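Local coordinates for protein putative rhamnosidase (Streptomyces avermitilis, PDB 3W5M) that hydrolyses terminal non-reducing alpha-L-rhamnose residues from alpha-L-rhamnosides such as naringin, rutin, hesperidin and gum arabic, at residues A[117-122]-A[400-405]; A[318-323]-A[360-365]; A[431-436]-A[565-570]; A[538-543]-A[907-912]; A[939-944]-A[985-990]. All coordinates share one frame; numbering follows the deposited sequence.

In the fold
Contact 3 is buried throughout and lies nearest the centre of the chain; contact 5, also buried, belongs to the peripheral C-terminal beta domain, while contacts 1, 2 and 4 are only partly buried. Contacts 1 and 2 share one sheet: strands 398-407 and 316-326 are neighbours in it, and Leu403 packs on Val361. Their centres are about 12 Å apart, and a glutamine amide dominates one, an arginine-aspartate-threonine cluster the other. Contacts 3 and 4, with centres about 17 Å apart, lie near the catalytic barrel; a threonine hydroxyl serves contact 3, asparagine and arginine donors contact 4, and waters both. Contact 5 alone has consecutive parallel bridges, and its centre is over 40 Å from the others.

Contact 1: A[117-122]-A[400-405]; sequences QWSAKW and LAQLEV
Leu400 lies between two indole rings, reaching Trp118 with one methyl and Trp122 with its CB. CD2 is over the six-membered ring of Trp118, 3.7 Å from its centroid, and CB sits over that of Trp122, 3.7 Å from the centroid and 9° off the normal. CD1 meets Ala120 CB (3.6 Å) and the backbone at Lys121 C. Two residues on, Gln402 has CG anti to the backbone N (chi1 -177°), and the extended chain beyond carries its amide to the loop. There NE2 donates to Gln117 O (3.1 Å), in the carbonyl plane and on a lone pair. OE1 accepts from two successive backbone amides: Ser119 N at 2.9 Å and Ala120 N at 3.2 Å, the latter nearly along the C=O axis. NE2 also donates to Glu404 OE2 at 2.7 Å, while Arg83 forms a salt bridge with Glu404 OE1. Trp118 meets Tyr356 edge-to-face. The loop leading into strand 123-124 is thus bound to strand 398-407. Four hydrogen bonds hold the buried Gln402 amide and fix which end is oxygen and which nitrogen; the carboxylate of Glu404 probably polarises the amide so that OE1, which takes two backbone N-H groups, becomes a stronger acceptor.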
# COMPACT_ATOMS: atom_id res chain seq x y z
N GLN A 117 -12.12 23.49 -13.63
CA GLN A 117 -12.13 24.34 -12.45
C GLN A 117 -10.72 24.63 -11.93
O GLN A 117 -10.55 25.45 -11.02
CB GLN A 117 -13.04 23.76 -11.36
CG GLN A 117 -14.52 23.97 -11.62
CD GLN A 117 -15.06 23.09 -12.73
OE1 GLN A 117 -15.16 23.51 -13.88
NE2 GLN A 117 -15.39 21.86 -12.40
N TRP A 118 -9.71 23.99 -12.55
CA TRP A 118 -8.31 24.30 -12.26
C TRP A 118 -7.81 25.36 -13.22
O TRP A 118 -8.02 25.28 -14.44
CB TRP A 118 -7.41 23.08 -12.44
CG TRP A 118 -7.58 21.98 -11.47
CD1 TRP A 118 -8.46 20.91 -11.57
CD2 TRP A 118 -6.79 21.75 -10.29
NE1 TRP A 118 -8.29 20.06 -10.49
CE2 TRP A 118 -7.27 20.55 -9.70
CE3 TRP A 118 -5.77 22.47 -9.65
CZ2 TRP A 118 -6.74 20.04 -8.51
CZ3 TRP A 118 -5.24 21.95 -8.45
CH2 TRP A 118 -5.73 20.76 -7.90
N SER A 119 -7.13 26.37 -12.68
CA SER A 119 -6.36 27.26 -13.54
C SER A 119 -4.85 27.17 -13.24
O SER A 119 -4.03 27.82 -13.91
CB SER A 119 -6.86 28.68 -13.36
OG SER A 119 -6.68 29.08 -12.02
N ALA A 120 -4.48 26.38 -12.24
CA ALA A 120 -3.09 26.16 -11.88
C ALA A 120 -2.31 25.52 -13.05
O ALA A 120 -2.90 24.87 -13.91
CB ALA A 120 -3.02 25.27 -10.63
N LYS A 121 -0.99 25.71 -13.09
CA LYS A 121 -0.10 25.03 -14.05
C LYS A 121 0.82 24.04 -13.36
O LYS A 121 1.29 24.28 -12.23
CB LYS A 121 0.79 26.04 -14.80
CG LYS A 121 0.12 27.32 -15.27
CD LYS A 121 -0.89 27.10 -16.37
CE LYS A 121 -1.13 28.42 -17.10
NZ LYS A 121 -2.52 28.51 -17.63
N TRP A 122 1.11 22.94 -14.05
CA TRP A 122 2.09 21.98 -13.55
C TRP A 122 3.47 22.61 -13.55
O TRP A 122 3.92 23.13 -14.58
CB TRP A 122 2.10 20.74 -14.42
CG TRP A 122 0.87 19.92 -14.28
CD1 TRP A 122 -0.25 19.93 -15.10
CD2 TRP A 122 0.62 18.96 -13.27
NE1 TRP A 122 -1.18 19.02 -14.64
CE2 TRP A 122 -0.66 18.40 -13.53
CE3 TRP A 122 1.35 18.50 -12.15
CZ2 TRP A 122 -1.23 17.42 -12.71
CZ3 TRP A 122 0.77 17.53 -11.34
CH2 TRP A 122 -0.50 17.00 -11.63
N LEU A 400 1.07 20.53 -8.80
CA LEU A 400 -0.07 21.35 -9.19
C LEU A 400 -0.73 21.87 -7.90
O LEU A 400 -1.09 21.09 -7.01
CB LEU A 400 -1.07 20.53 -10.03
CG LEU A 400 -2.23 21.30 -10.67
CD1 LEU A 400 -1.69 22.14 -11.83
CD2 LEU A 400 -3.29 20.35 -11.15
N ALA A 401 -0.83 23.19 -7.76
CA ALA A 401 -1.42 23.73 -6.51
C ALA A 401 -2.29 24.95 -6.79
O ALA A 401 -1.92 25.80 -7.61
CB ALA A 401 -0.32 24.08 -5.51
N GLN A 402 -3.44 25.01 -6.14
CA GLN A 402 -4.40 26.13 -6.29
C GLN A 402 -4.98 26.50 -4.94
O GLN A 402 -5.69 25.72 -4.33
CB GLN A 402 -5.54 25.71 -7.21
CG GLN A 402 -6.58 26.78 -7.54
CD GLN A 402 -7.28 26.43 -8.86
OE1 GLN A 402 -6.61 26.24 -9.88
NE2 GLN A 402 -8.61 26.37 -8.85
N LEU A 403 -4.63 27.70 -4.47
CA LEU A 403 -5.12 28.22 -3.21
C LEU A 403 -6.20 29.24 -3.50
O LEU A 403 -5.98 30.19 -4.28
CB LEU A 403 -3.96 28.87 -2.44
CG LEU A 403 -4.34 29.66 -1.19
CD1 LEU A 403 -4.76 28.74 -0.06
CD2 LEU A 403 -3.16 30.55 -0.79
N GLU A 404 -7.36 29.02 -2.90
CA GLU A 404 -8.53 29.89 -3.09
C GLU A 404 -8.93 30.51 -1.78
O GLU A 404 -9.23 29.82 -0.83
CB GLU A 404 -9.68 29.09 -3.65
CG GLU A 404 -9.29 28.51 -5.02
CD GLU A 404 -10.44 27.81 -5.71
OE1 GLU A 404 -11.58 27.85 -5.17
OE2 GLU A 404 -10.18 27.22 -6.79
N VAL A 405 -8.90 31.83 -1.73
CA VAL A 405 -9.32 32.55 -0.53
C VAL A 405 -10.58 33.35 -0.85
O VAL A 405 -10.58 34.14 -1.80
CB VAL A 405 -8.24 33.54 -0.10
CG1 VAL A 405 -8.58 34.07 1.30
CG2 VAL A 405 -6.86 32.86 -0.13

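Contact 2: A[318-323]-A[360-365]; sequences RARLYA and DVTSSV
Ala319 is held to the loop 360-365 by both its N-H and its carbonyl. Val361 N donates to Ala319 O at 3.0 Å, and Thr362 OG1 takes the N-H of Ala319, also at 3.0 Å, a side-chain hydroxyl replacing a strand carbonyl. That hydroxyl is anti to its own carbonyl carbon (chi1 -59°). Arg320 NH1 donates to the same Ala319 O from the opposite face of the carbonyl plane to Val361 N. Among charged groups, Arg320 NH1 forms a salt bridge with Asp360 OD1 at 3.4 Å, the guanidinium and carboxylate planes being 41° apart; Arg320 NE pairs with Glu109. A water accepts from Arg320 NH1, donates to Asp360 OD2 and bonds to Thr362 OG1. Apolar contact is small: Ala319 CB touches Val361 CG2 at 3.8 Å and Val365 CG1 at 3.9 Å. Asp360 OD1 also accepts from Thr362 N at 3.0 Å. This Asx turn ends the pairing of strands 353-360 and 316-326, at the non-hydrogen-bonded pair Arg320 and Asp360 in the inner part of the sheet, and Val361, packing on Leu333 of strand 328-333 and Leu403 of strand 398-407, joins two sheets as in a beta-sandwich.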
# COMPACT_ATOMS: atom_id res chain seq x y z
N ARG A 318 -13.16 32.03 4.14
CA ARG A 318 -12.77 30.62 3.88
C ARG A 318 -11.51 30.57 3.02
O ARG A 318 -11.31 31.43 2.17
CB ARG A 318 -13.92 29.95 3.13
CG ARG A 318 -13.86 28.45 3.01
CD ARG A 318 -15.05 27.98 2.19
NE ARG A 318 -14.79 28.10 0.76
CZ ARG A 318 -15.51 27.48 -0.18
NH1 ARG A 318 -16.52 26.69 0.18
NH2 ARG A 318 -15.22 27.63 -1.47
N ALA A 319 -10.65 29.58 3.24
CA ALA A 319 -9.56 29.34 2.29
C ALA A 319 -9.37 27.84 2.14
O ALA A 319 -9.51 27.09 3.12
CB ALA A 319 -8.25 30.02 2.72
N ARG A 320 -9.08 27.42 0.89
CA ARG A 320 -8.89 26.01 0.57
C ARG A 320 -7.65 25.90 -0.26
O ARG A 320 -7.36 26.78 -1.10
CB ARG A 320 -10.07 25.48 -0.29
CG ARG A 320 -11.41 25.54 0.41
CD ARG A 320 -11.46 24.55 1.57
NE ARG A 320 -12.76 24.51 2.24
CZ ARG A 320 -13.04 25.11 3.40
NH1 ARG A 320 -12.09 25.80 4.03
NH2 ARG A 320 -14.25 25.00 3.93
N LEU A 321 -6.87 24.84 -0.01
CA LEU A 321 -5.80 24.51 -0.92
C LEU A 321 -6.17 23.18 -1.58
O LEU A 321 -6.44 22.21 -0.88
CB LEU A 321 -4.44 24.36 -0.20
CG LEU A 321 -3.23 23.94 -1.04
CD1 LEU A 321 -2.80 25.08 -1.95
CD2 LEU A 321 -2.04 23.49 -0.19
N TYR A 322 -6.18 23.18 -2.90
CA TYR A 322 -6.30 21.96 -3.71
C TYR A 322 -4.92 21.68 -4.30
O TYR A 322 -4.27 22.58 -4.86
CB TYR A 322 -7.34 22.18 -4.84
CG TYR A 322 -8.64 22.74 -4.33
CD1 TYR A 322 -9.61 21.92 -3.83
CD2 TYR A 322 -8.88 24.11 -4.32
CE1 TYR A 322 -10.82 22.41 -3.37
CE2 TYR A 322 -10.07 24.63 -3.86
CZ TYR A 322 -11.03 23.78 -3.38
OH TYR A 322 -12.22 24.27 -2.90
N ALA A 323 -4.43 20.44 -4.15
CA ALA A 323 -3.09 20.13 -4.63
C ALA A 323 -2.96 18.70 -5.07
O ALA A 323 -3.70 17.81 -4.63
CB ALA A 323 -2.06 20.44 -3.54
N ASP A 360 -8.38 22.54 4.36
CA ASP A 360 -8.95 23.75 4.93
C ASP A 360 -7.81 24.57 5.52
O ASP A 360 -7.18 24.15 6.52
CB ASP A 360 -9.94 23.37 6.04
CG ASP A 360 -10.57 24.59 6.74
OD1 ASP A 360 -9.97 25.70 6.73
OD2 ASP A 360 -11.67 24.42 7.29
N VAL A 361 -7.54 25.73 4.95
CA VAL A 361 -6.44 26.56 5.42
C VAL A 361 -6.89 27.96 5.84
O VAL A 361 -6.10 28.89 5.86
CB VAL A 361 -5.26 26.62 4.43
CG1 VAL A 361 -4.65 25.23 4.23
CG2 VAL A 361 -5.68 27.28 3.10
N THR A 362 -8.17 28.08 6.18
CA THR A 362 -8.75 29.37 6.57
C THR A 362 -7.90 30.09 7.62
O THR A 362 -7.65 31.29 7.50
CB THR A 362 -10.20 29.18 7.07
OG1 THR A 362 -10.97 28.59 6.03
CG2 THR A 362 -10.86 30.54 7.43
N SER A 363 -7.44 29.36 8.63
CA SER A 363 -6.78 30.03 9.77
C SER A 363 -5.28 30.24 9.55
O SER A 363 -4.61 30.87 10.39
CB SER A 363 -7.06 29.29 11.08
OG SER A 363 -6.51 27.99 11.04
N SER A 364 -4.77 29.75 8.42
CA SER A 364 -3.38 29.90 8.05
C SER A 364 -3.10 31.10 7.15
O SER A 364 -1.97 31.56 7.09
CB SER A 364 -2.87 28.63 7.36
OG SER A 364 -2.07 27.86 8.23
N VAL A 365 -4.10 31.60 6.44
CA VAL A 365 -3.84 32.72 5.53
C VAL A 365 -3.75 34.02 6.33
O VAL A 365 -4.30 34.09 7.42
CB VAL A 365 -4.90 32.86 4.42
CG1 VAL A 365 -4.85 31.66 3.48
CG2 VAL A 365 -6.29 33.01 5.01
O HOH W 1 -13.17 26.95 6.40

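Contact 3: A[431-436]-A[565-570]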
# COMPACT_ATOMS: atom_id res chain seq x y z
N ALA A 431 15.41 10.96 -2.24
CA ALA A 431 14.20 10.45 -1.59
C ALA A 431 13.59 9.41 -2.51
O ALA A 431 13.11 9.74 -3.60
CB ALA A 431 13.21 11.57 -1.35
N ASP A 432 13.60 8.16 -2.06
CA ASP A 432 13.09 7.08 -2.90
C ASP A 432 12.29 6.15 -2.04
O ASP A 432 12.68 5.86 -0.91
CB ASP A 432 14.27 6.31 -3.54
CG ASP A 432 13.80 5.27 -4.56
OD1 ASP A 432 13.61 5.65 -5.75
OD2 ASP A 432 13.62 4.09 -4.19
N LEU A 433 11.18 5.62 -2.56
CA LEU A 433 10.33 4.80 -1.70
C LEU A 433 11.05 3.55 -1.23
O LEU A 433 10.88 3.11 -0.08
CB LEU A 433 9.03 4.42 -2.42
CG LEU A 433 8.12 5.62 -2.69
CD1 LEU A 433 7.01 5.19 -3.66
CD2 LEU A 433 7.53 6.20 -1.41
N LEU A 434 11.82 2.96 -2.13
CA LEU A 434 12.56 1.73 -1.81
C LEU A 434 13.95 1.95 -1.20
O LEU A 434 14.34 1.24 -0.26
CB LEU A 434 12.67 0.86 -3.06
CG LEU A 434 11.36 0.53 -3.79
CD1 LEU A 434 11.70 -0.35 -4.98
CD2 LEU A 434 10.34 -0.16 -2.89
N SER A 435 14.70 2.92 -1.72
CA SER A 435 16.09 3.06 -1.31
C SER A 435 16.22 3.77 0.01
O SER A 435 17.17 3.50 0.79
CB SER A 435 16.88 3.82 -2.38
OG SER A 435 16.81 3.13 -3.60
N GLY A 436 15.28 4.68 0.28
CA GLY A 436 15.26 5.49 1.51
C GLY A 436 15.47 6.97 1.22
O GLY A 436 15.47 7.41 0.07
N PHE A 565 9.50 11.13 2.34
CA PHE A 565 9.22 10.60 1.00
C PHE A 565 9.71 9.18 0.78
O PHE A 565 10.13 8.78 -0.34
CB PHE A 565 9.75 11.57 -0.05
CG PHE A 565 9.16 12.94 0.09
CD1 PHE A 565 7.79 13.13 -0.10
CD2 PHE A 565 9.96 14.04 0.45
CE1 PHE A 565 7.22 14.37 0.04
CE2 PHE A 565 9.39 15.29 0.56
CZ PHE A 565 8.02 15.47 0.37
N THR A 566 9.67 8.42 1.86
CA THR A 566 10.04 7.00 1.78
C THR A 566 9.20 6.27 2.81
O THR A 566 8.57 6.90 3.64
CB THR A 566 11.55 6.77 2.06
OG1 THR A 566 11.85 5.40 1.80
CG2 THR A 566 11.88 7.06 3.51
N PHE A 567 9.15 4.95 2.73
CA PHE A 567 8.59 4.14 3.82
C PHE A 567 9.24 2.78 3.81
O PHE A 567 9.73 2.35 2.77
CB PHE A 567 7.05 4.02 3.78
CG PHE A 567 6.51 3.18 2.65
CD1 PHE A 567 6.19 3.76 1.41
CD2 PHE A 567 6.19 1.84 2.86
CE1 PHE A 567 5.64 2.97 0.39
CE2 PHE A 567 5.67 1.04 1.85
CZ PHE A 567 5.37 1.62 0.62
N HIS A 568 9.25 2.12 4.97
CA HIS A 568 9.88 0.81 5.07
C HIS A 568 8.98 -0.11 5.89
O HIS A 568 8.13 0.34 6.67
CB HIS A 568 11.26 0.89 5.76
CG HIS A 568 12.00 2.17 5.51
ND1 HIS A 568 12.54 2.49 4.28
CD2 HIS A 568 12.31 3.20 6.33
CE1 HIS A 568 13.13 3.67 4.35
NE2 HIS A 568 13.01 4.12 5.59
N GLY A 569 9.20 -1.40 5.73
CA GLY A 569 8.55 -2.44 6.55
C GLY A 569 9.61 -3.06 7.46
O GLY A 569 10.63 -3.57 6.97
N PHE A 570 9.40 -2.99 8.77
CA PHE A 570 10.48 -3.33 9.72
C PHE A 570 9.96 -3.44 11.13
O PHE A 570 8.95 -2.80 11.49
CB PHE A 570 11.56 -2.23 9.72
CG PHE A 570 11.07 -0.89 10.16
CD1 PHE A 570 10.32 -0.08 9.29
CD2 PHE A 570 11.39 -0.39 11.42
CE1 PHE A 570 9.88 1.17 9.70
CE2 PHE A 570 10.95 0.86 11.83
CZ PHE A 570 10.19 1.64 10.98
O HOH W 2 10.12 9.49 -3.15
O HOH W 3 12.38 1.46 1.62
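Thr566 inserts its hydroxyl into the turn between strands 428-432 and 436-440, the close part of the contact. OG1, anti to the backbone N (chi1 -173°), lies within reach of two carbonyls, 2.9 Å from Asp432 O and 3.1 Å from Leu433 O. Gly436, which ends the turn, brings CA to 3.4 Å from Thr566 OG1 and meets the edge of the His568 ring at CE1. Asp432 OD2 accepts from Ser435 N on its anti lone pair, an Asx motif, and from Leu434 N above the carboxylate plane, an Asx turn, while OD1 accepts from Asn384 N. The apolar contacts are longer. Ala431 CB touches Phe565 CB at 3.7 Å, and Leu433 CD2 comes to Phe567 CD1 at 4.0 Å. Water fills in where the segments part: one molecule donates to Phe565 O and, weakly, to Ala431 O, and another joins Leu433 O, Leu434 O and His568 ND1; His568 NE2 bonds to Asp549 OD2. The contact is second-shell to the rhamnose site, the Asp432 side chain about 8 Å from that of Asp635 and the Phe567 side chain about 9 Å from that of Asp630. Leu433 O and Phe567 O, two acceptors 3.2 Å apart, both receive Arg637 NH1, Leu433 O weakly, and Arg637 also makes a cation-pi contact with Phe567. Its positive charge probably offsets the repulsion between the carbonyls.

Contact 4: A[538-543]-A[907-912]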
# COMPACT_ATOMS: atom_id res chain seq x y z
N TYR A 538 18.95 -8.69 9.66
CA TYR A 538 18.96 -9.48 8.45
C TYR A 538 18.18 -8.72 7.40
O TYR A 538 17.01 -8.39 7.63
CB TYR A 538 18.27 -10.83 8.71
CG TYR A 538 18.11 -11.70 7.47
CD1 TYR A 538 19.18 -12.43 6.96
CD2 TYR A 538 16.89 -11.79 6.80
CE1 TYR A 538 19.05 -13.23 5.83
CE2 TYR A 538 16.74 -12.59 5.67
CZ TYR A 538 17.82 -13.32 5.19
OH TYR A 538 17.66 -14.13 4.07
N THR A 539 18.81 -8.47 6.25
CA THR A 539 18.19 -7.65 5.20
C THR A 539 18.20 -8.32 3.83
O THR A 539 17.71 -7.76 2.87
CB THR A 539 18.86 -6.25 5.05
OG1 THR A 539 20.26 -6.43 4.85
CG2 THR A 539 18.62 -5.36 6.25
N ALA A 540 18.77 -9.53 3.73
CA ALA A 540 18.87 -10.20 2.42
C ALA A 540 17.52 -10.37 1.70
O ALA A 540 17.45 -10.32 0.45
CB ALA A 540 19.56 -11.54 2.57
N ASN A 541 16.45 -10.54 2.47
CA ASN A 541 15.10 -10.75 1.88
C ASN A 541 14.51 -9.47 1.26
O ASN A 541 13.49 -9.51 0.55
CB ASN A 541 14.15 -11.37 2.91
CG ASN A 541 13.75 -10.40 4.01
OD1 ASN A 541 14.59 -9.76 4.65
ND2 ASN A 541 12.44 -10.29 4.23
N LEU A 542 15.15 -8.32 1.55
CA LEU A 542 14.73 -7.05 0.99
C LEU A 542 15.19 -6.90 -0.47
O LEU A 542 14.70 -6.02 -1.19
CB LEU A 542 15.21 -5.87 1.85
CG LEU A 542 14.89 -5.87 3.36
CD1 LEU A 542 15.43 -4.58 3.96
CD2 LEU A 542 13.39 -6.01 3.68
N ARG A 543 16.11 -7.77 -0.90
CA ARG A 543 16.64 -7.79 -2.23
C ARG A 543 17.23 -6.42 -2.58
O ARG A 543 18.06 -5.91 -1.83
CB ARG A 543 15.56 -8.30 -3.24
CG ARG A 543 14.94 -9.61 -2.75
CD ARG A 543 14.10 -10.28 -3.84
NE ARG A 543 13.08 -9.39 -4.38
CZ ARG A 543 11.89 -9.77 -4.84
NH1 ARG A 543 11.51 -11.06 -4.83
NH2 ARG A 543 11.06 -8.84 -5.31
N GLN A 907 14.11 -19.06 4.90
CA GLN A 907 13.84 -19.48 3.55
C GLN A 907 14.64 -18.60 2.59
O GLN A 907 15.34 -17.66 3.03
CB GLN A 907 12.33 -19.40 3.26
CG GLN A 907 11.63 -20.75 3.27
CD GLN A 907 11.92 -21.59 2.05
OE1 GLN A 907 12.67 -21.19 1.15
NE2 GLN A 907 11.31 -22.77 2.00
N THR A 908 14.55 -18.89 1.30
CA THR A 908 15.40 -18.20 0.34
C THR A 908 15.08 -16.71 0.22
O THR A 908 13.93 -16.35 -0.06
CB THR A 908 15.37 -18.82 -1.07
OG1 THR A 908 16.10 -17.97 -1.95
CG2 THR A 908 13.94 -18.95 -1.61
N PRO A 909 16.12 -15.85 0.37
CA PRO A 909 15.97 -14.39 0.20
C PRO A 909 15.54 -13.99 -1.21
O PRO A 909 15.25 -12.82 -1.46
CB PRO A 909 17.37 -13.85 0.51
CG PRO A 909 18.30 -15.00 0.22
CD PRO A 909 17.52 -16.22 0.68
N GLU A 910 15.52 -14.93 -2.14
CA GLU A 910 15.03 -14.64 -3.48
C GLU A 910 13.55 -14.28 -3.42
O GLU A 910 13.07 -13.52 -4.25
CB GLU A 910 15.26 -15.81 -4.43
CG GLU A 910 16.64 -15.79 -5.07
CD GLU A 910 17.04 -17.15 -5.63
OE1 GLU A 910 16.23 -18.10 -5.52
OE2 GLU A 910 18.17 -17.26 -6.17
N MET A 911 12.84 -14.85 -2.45
CA MET A 911 11.44 -14.46 -2.20
C MET A 911 11.01 -14.92 -0.80
O MET A 911 10.62 -16.08 -0.61
CB MET A 911 10.51 -15.00 -3.30
CG MET A 911 9.14 -14.31 -3.34
SD MET A 911 7.95 -15.30 -4.30
CE MET A 911 7.72 -16.68 -3.18
N ASN A 912 11.13 -14.02 0.18
CA ASN A 912 10.79 -14.36 1.56
C ASN A 912 10.41 -13.19 2.46
O ASN A 912 11.21 -12.73 3.28
CB ASN A 912 11.93 -15.15 2.23
CG ASN A 912 11.48 -15.80 3.52
OD1 ASN A 912 10.33 -16.24 3.63
ND2 ASN A 912 12.36 -15.85 4.52
O HOH W 4 15.02 -14.89 3.43
O HOH W 5 12.70 -11.77 -0.68
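Asn541 and Arg543 reach segment 907-912 by different turns of their side chains. The CG of Asn541 lies between its backbone N and carbonyl carbon (chi1 71°), from where ND2 donates to Asn912 O at 2.9 Å, tilted from both the amide and the carbonyl plane; Glu529 accepts from ND2 as well. Arg543 has CG anti to its carbonyl carbon and bends at chi3 (-54°), and NH1 donates to Glu910 O at 3.0 Å, with the oxygen at the edge of the guanidinium, in its plane. Its NE forms a salt bridge with the rhamnose-binding Asp635, and NH2 lies in a long, weak ion pair with Glu636, the inferred proton donor. Pro909 fills the middle: its CB is 3.6 Å from Tyr538 OH and 3.8 Å from Ala540 CB, with tyrosine and proline crossing at about a right angle. Of two bridging waters, one bonds to Tyr538 OH, Gln907 O and Asn912 ND2; the other donates to Asn541 O and Pro909 O and accepts from Asn912 N. Asn912 OD1 bonds to Ser899 OG. Thr908 OG1 closes an ST turn on Glu910 N within the type I turn 908-911. The 3-10 segment 540-542, between strands 537-538 and 548-552, thereby meets the loop joining helices 883-887 and 923-929 of the six-hairpin barrel, beside Glu636 and the inferred proton acceptor Glu895, which Met911 touches.

Contact 5: A[939-944]-A[985-990]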
# COMPACT_ATOMS: atom_id res chain seq x y z
N GLY A 939 -24.41 -6.78 3.61
CA GLY A 939 -24.25 -5.59 4.44
C GLY A 939 -24.76 -5.74 5.85
O GLY A 939 -24.92 -4.75 6.56
N TYR A 940 -25.02 -6.98 6.29
CA TYR A 940 -25.49 -7.26 7.65
C TYR A 940 -26.90 -6.71 7.95
O TYR A 940 -27.24 -6.46 9.11
CB TYR A 940 -24.50 -6.79 8.73
CG TYR A 940 -23.19 -7.51 8.69
CD1 TYR A 940 -22.20 -7.16 7.77
CD2 TYR A 940 -22.95 -8.58 9.56
CE1 TYR A 940 -20.99 -7.86 7.71
CE2 TYR A 940 -21.76 -9.28 9.52
CZ TYR A 940 -20.78 -8.92 8.60
OH TYR A 940 -19.59 -9.63 8.58
N ARG A 941 -27.70 -6.51 6.90
CA ARG A 941 -29.12 -6.21 7.07
C ARG A 941 -29.78 -7.29 7.93
O ARG A 941 -30.71 -7.02 8.69
CB ARG A 941 -29.83 -6.11 5.71
CG ARG A 941 -31.17 -5.40 5.79
CD ARG A 941 -31.03 -4.12 6.60
NE ARG A 941 -32.30 -3.44 6.82
CZ ARG A 941 -32.91 -2.67 5.92
NH1 ARG A 941 -32.36 -2.46 4.73
NH2 ARG A 941 -34.06 -2.11 6.22
N GLN A 942 -29.29 -8.52 7.77
CA GLN A 942 -29.56 -9.60 8.69
C GLN A 942 -28.18 -10.09 9.10
O GLN A 942 -27.31 -10.26 8.24
CB GLN A 942 -30.31 -10.77 8.02
CG GLN A 942 -30.71 -11.83 9.03
CD GLN A 942 -31.00 -13.20 8.41
OE1 GLN A 942 -30.25 -13.70 7.55
NE2 GLN A 942 -32.07 -13.83 8.87
N VAL A 943 -27.97 -10.29 10.40
CA VAL A 943 -26.73 -10.87 10.90
C VAL A 943 -26.99 -12.31 11.38
O VAL A 943 -27.95 -12.55 12.13
CB VAL A 943 -26.07 -9.98 12.00
CG1 VAL A 943 -26.99 -9.77 13.19
CG2 VAL A 943 -24.73 -10.55 12.45
N VAL A 944 -26.16 -13.26 10.92
CA VAL A 944 -26.22 -14.62 11.48
C VAL A 944 -25.25 -14.69 12.66
O VAL A 944 -24.04 -14.44 12.50
CB VAL A 944 -25.86 -15.70 10.45
CG1 VAL A 944 -25.91 -17.08 11.09
CG2 VAL A 944 -26.78 -15.64 9.23
N PRO A 985 -28.20 -3.76 15.79
CA PRO A 985 -28.66 -2.38 15.63
C PRO A 985 -30.06 -2.22 15.00
O PRO A 985 -30.50 -3.05 14.19
CB PRO A 985 -27.60 -1.75 14.70
CG PRO A 985 -26.92 -2.88 14.06
CD PRO A 985 -27.02 -4.06 14.96
N PRO A 986 -30.74 -1.12 15.35
CA PRO A 986 -32.04 -0.81 14.75
C PRO A 986 -31.99 -0.89 13.22
O PRO A 986 -30.97 -0.55 12.60
CB PRO A 986 -32.28 0.62 15.21
CG PRO A 986 -31.59 0.70 16.52
CD PRO A 986 -30.35 -0.12 16.36
N ASN A 987 -33.09 -1.38 12.63
CA ASN A 987 -33.23 -1.54 11.19
C ASN A 987 -32.46 -2.74 10.65
O ASN A 987 -32.24 -2.86 9.44
CB ASN A 987 -32.92 -0.23 10.39
CG ASN A 987 -33.73 -0.14 9.11
OD1 ASN A 987 -34.89 -0.55 9.09
ND2 ASN A 987 -33.14 0.37 8.04
N THR A 988 -32.03 -3.63 11.54
CA THR A 988 -31.46 -4.91 11.12
C THR A 988 -32.12 -5.99 11.97
O THR A 988 -32.78 -5.68 12.96
CB THR A 988 -29.90 -4.96 11.23
OG1 THR A 988 -29.49 -5.18 12.58
CG2 THR A 988 -29.26 -3.69 10.71
N THR A 989 -31.97 -7.24 11.56
CA THR A 989 -32.45 -8.37 12.36
C THR A 989 -31.33 -9.39 12.52
O THR A 989 -30.26 -9.24 11.91
CB THR A 989 -33.62 -9.08 11.67
OG1 THR A 989 -33.17 -9.56 10.40
CG2 THR A 989 -34.83 -8.16 11.51
N ALA A 990 -31.56 -10.42 13.32
CA ALA A 990 -30.57 -11.47 13.51
C ALA A 990 -31.21 -12.85 13.53
O ALA A 990 -32.38 -12.99 13.89
CB ALA A 990 -29.81 -11.24 14.79
O HOH W 6 -26.98 -6.40 11.90
O HOH W 7 -35.84 -2.95 8.33
O HOH W 8 -33.90 -13.01 11.47
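Arg941 reaches across to Asn987, and its path can be followed outward in the conformer described; a second is modelled, so these side-chain contacts carry that reserve. CB points away from 985-990, but CG, anti to the backbone N (chi1 -162°), and the bend at chi2 (47°) turn the chain back. CD is 3.3 Å from Asn987 O, and NE makes a weak hydrogen bond to that oxygen at 2.7 Å. Asn987 ND2 sits over one face of the guanidinium, the two planes 48° apart. At the tip NH2 donates to a water that donates in turn to Asn987 OD1; the Asn987 amide also bonds to Asp68, Ser70 and Gln40. Backbone bonds zip the rest: Thr989 N to Arg941 O at 3.1 Å and Val943 N to Thr989 O at 2.9 Å. Beyond, Val943 CG1 packs on Ala990 CB at 3.6 Å. In a mixed five-strand sheet, strand 989-995, which leaves the type II turn 985-988, runs parallel to 942-945, whose other edge pairs with 934-935.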